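Local coordinates for protein antigen TpF1 (Treponema pallidum, PDB 2FJC) that binds iron as a Dps-family mini-ferritin and probably oxidises and stores it inside a hollow shell built from many copies of the subunit, at the interface of chains A and B. Sequence-based numbering; all coordinates share one arbitrary frame. Chains: chain A/B, Antigen TpF1.

The interface of chains A and B. Residues chain A 26-27, 30, 79-80, 83; chain B 30, 80.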
ATOM      1  N   GLY A  26     -23.502  11.190 -20.727  1.00 35.38           N
ATOM      2  CA  GLY A  26     -22.491  11.342 -21.762  1.00 34.40           C
ATOM      3  C   GLY A  26     -22.260  12.808 -22.073  1.00 35.25           C
ATOM      4  O   GLY A  26     -21.121  13.272 -22.126  1.00 36.80           O
ATOM      5  N   VAL A  27     -23.347  13.546 -22.262  1.00 33.82           N
ATOM      6  CA  VAL A  27     -23.267  14.964 -22.557  1.00 33.70           C
ATOM      7  C   VAL A  27     -22.647  15.740 -21.387  1.00 34.44           C
ATOM      8  O   VAL A  27     -21.821  16.633 -21.580  1.00 35.95           O
ATOM      9  CB  VAL A  27     -24.677  15.531 -22.865  1.00 33.69           C
ATOM     10  CG1 VAL A  27     -24.629  17.053 -22.947  1.00 33.02           C
ATOM     11  CG2 VAL A  27     -25.190  14.950 -24.174  1.00 33.23           C
ATOM     12  N   ILE A  30     -18.717  15.519 -21.076  1.00 33.72           N
ATOM     13  CA  ILE A  30     -17.936  16.436 -21.889  1.00 34.90           C
ATOM     14  C   ILE A  30     -18.134  17.884 -21.456  1.00 34.14           C
ATOM     15  O   ILE A  30     -17.203  18.682 -21.491  1.00 33.96           O
ATOM     16  CB  ILE A  30     -18.271  16.239 -23.364  1.00 36.35           C
ATOM     17  CG1 ILE A  30     -17.618  14.935 -23.826  1.00 36.57           C
ATOM     18  CG2 ILE A  30     -17.782  17.428 -24.196  1.00 36.19           C
ATOM     19  CD1 ILE A  30     -17.964  14.539 -25.241  1.00 41.83           C
ATOM     20  N   SER A  79     -23.102   6.529 -29.152  1.00 37.63           N
ATOM     21  CA  SER A  79     -22.557   7.444 -30.148  1.00 37.22           C
ATOM     22  C   SER A  79     -22.989   8.845 -29.743  1.00 36.93           C
ATOM     23  O   SER A  79     -24.033   9.026 -29.114  1.00 37.18           O
ATOM     24  CB  SER A  79     -23.093   7.114 -31.538  1.00 37.26           C
ATOM     25  OG  SER A  79     -24.474   7.418 -31.622  1.00 39.61           O
ATOM     26  N   MET A  80     -22.182   9.838 -30.085  1.00 37.23           N
ATOM     27  CA  MET A  80     -22.525  11.208 -29.738  1.00 38.24           C
ATOM     28  C   MET A  80     -23.783  11.628 -30.496  1.00 38.70           C
ATOM     29  O   MET A  80     -24.591  12.410 -29.989  1.00 39.51           O
ATOM     30  CB  MET A  80     -21.365  12.146 -30.063  1.00 37.38           C
ATOM     31  CG  MET A  80     -20.113  11.846 -29.273  1.00 38.68           C
ATOM     32  SD  MET A  80     -18.762  12.947 -29.680  1.00 41.20           S
ATOM     33  CE  MET A  80     -17.574  12.475 -28.448  1.00 40.78           C
ATOM     34  N   TYR A  83     -26.603  10.453 -28.443  1.00 37.35           N
ATOM     35  CA  TYR A  83     -26.671  11.219 -27.207  1.00 38.35           C
ATOM     36  C   TYR A  83     -27.257  12.603 -27.435  1.00 38.82           C
ATOM     37  O   TYR A  83     -28.113  13.048 -26.662  1.00 38.10           O
ATOM     38  CB  TYR A  83     -25.290  11.345 -26.543  1.00 39.23           C
ATOM     39  CG  TYR A  83     -24.685  10.024 -26.105  1.00 38.61           C
ATOM     40  CD1 TYR A  83     -25.494   8.939 -25.766  1.00 39.00           C
ATOM     41  CD2 TYR A  83     -23.303   9.855 -26.043  1.00 38.35           C
ATOM     42  CE1 TYR A  83     -24.944   7.716 -25.388  1.00 38.76           C
ATOM     43  CE2 TYR A  83     -22.741   8.635 -25.663  1.00 38.49           C
ATOM     44  CZ  TYR A  83     -23.568   7.571 -25.340  1.00 38.18           C
ATOM     45  OH  TYR A  83     -23.019   6.356 -25.000  1.00 35.33           O
TER
ATOM     46  N   ILE B  30     -16.091   7.235 -26.915  1.00 34.78           N
ATOM     47  CA  ILE B  30     -17.432   6.679 -26.886  1.00 36.32           C
ATOM     48  C   ILE B  30     -17.554   5.456 -27.785  1.00 35.52           C
ATOM     49  O   ILE B  30     -18.280   4.512 -27.467  1.00 36.43           O
ATOM     50  CB  ILE B  30     -18.458   7.757 -27.273  1.00 38.01           C
ATOM     51  CG1 ILE B  30     -18.588   8.736 -26.101  1.00 39.41           C
ATOM     52  CG2 ILE B  30     -19.805   7.130 -27.632  1.00 35.78           C
ATOM     53  CD1 ILE B  30     -19.419   9.956 -26.415  1.00 43.00           C
ATOM     54  N   MET B  80     -19.959  17.703 -27.936  1.00 37.44           N
ATOM     55  CA  MET B  80     -20.087  16.637 -28.911  1.00 37.88           C
ATOM     56  C   MET B  80     -20.361  17.229 -30.279  1.00 38.20           C
ATOM     57  O   MET B  80     -19.899  16.708 -31.298  1.00 39.38           O
ATOM     58  CB  MET B  80     -21.212  15.687 -28.508  1.00 39.05           C
ATOM     59  CG  MET B  80     -20.906  14.908 -27.245  1.00 40.61           C
ATOM     60  SD  MET B  80     -22.211  13.768 -26.792  1.00 45.35           S
ATOM     61  CE  MET B  80     -21.487  13.009 -25.339  1.00 43.52           C
TER
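The carbonyl oxygen O of A:Gly26 meets the terminal methyl CE of B:Met80 at 3.2 Å. This is part of a two-fold interface between subunits of a Dps-family mini-ferritin, where the long N-terminal helix of each chain (8-38 in chain A, 7-38 in chain B) packs against the short helix 80-86 of the other, and the two short helices meet through their methionines. Chain A buries 71 Å² of B:Met80, more than of any other residue in the patch. Its CG lies anti to the carbonyl carbon (chi1 -67°), and the chain runs extended from there, which carries CE between helix 8-38 and A:Tyr83. On the helix side CE approaches CA of A:Val27 at 3.8 Å; on the other it reaches ring carbon CD2 of A:Tyr83 at 3.7 Å. Nearer the backbone of the same residue, CG touches CD1 of A:Ile30 at 3.6 Å.

The two methionines cross obliquely, with SD of B:Met80 3.7 Å from CB of A:Met80. The extended A:Met80 also presents CG to CD1 of B:Ile30 at 3.5 Å, the two-fold twin of the A:Ile30 contact. That same methyl lies in the ring plane of A:Tyr83, at the edge, 3.7 Å from CE2, whereas within chain A the carbonyl O of A:Ser79 lies above one ring face, displaced toward the rim. The other branch of B:Ile30, CG2, rests against the backbone of A:Ser79, 3.7 Å from its CA.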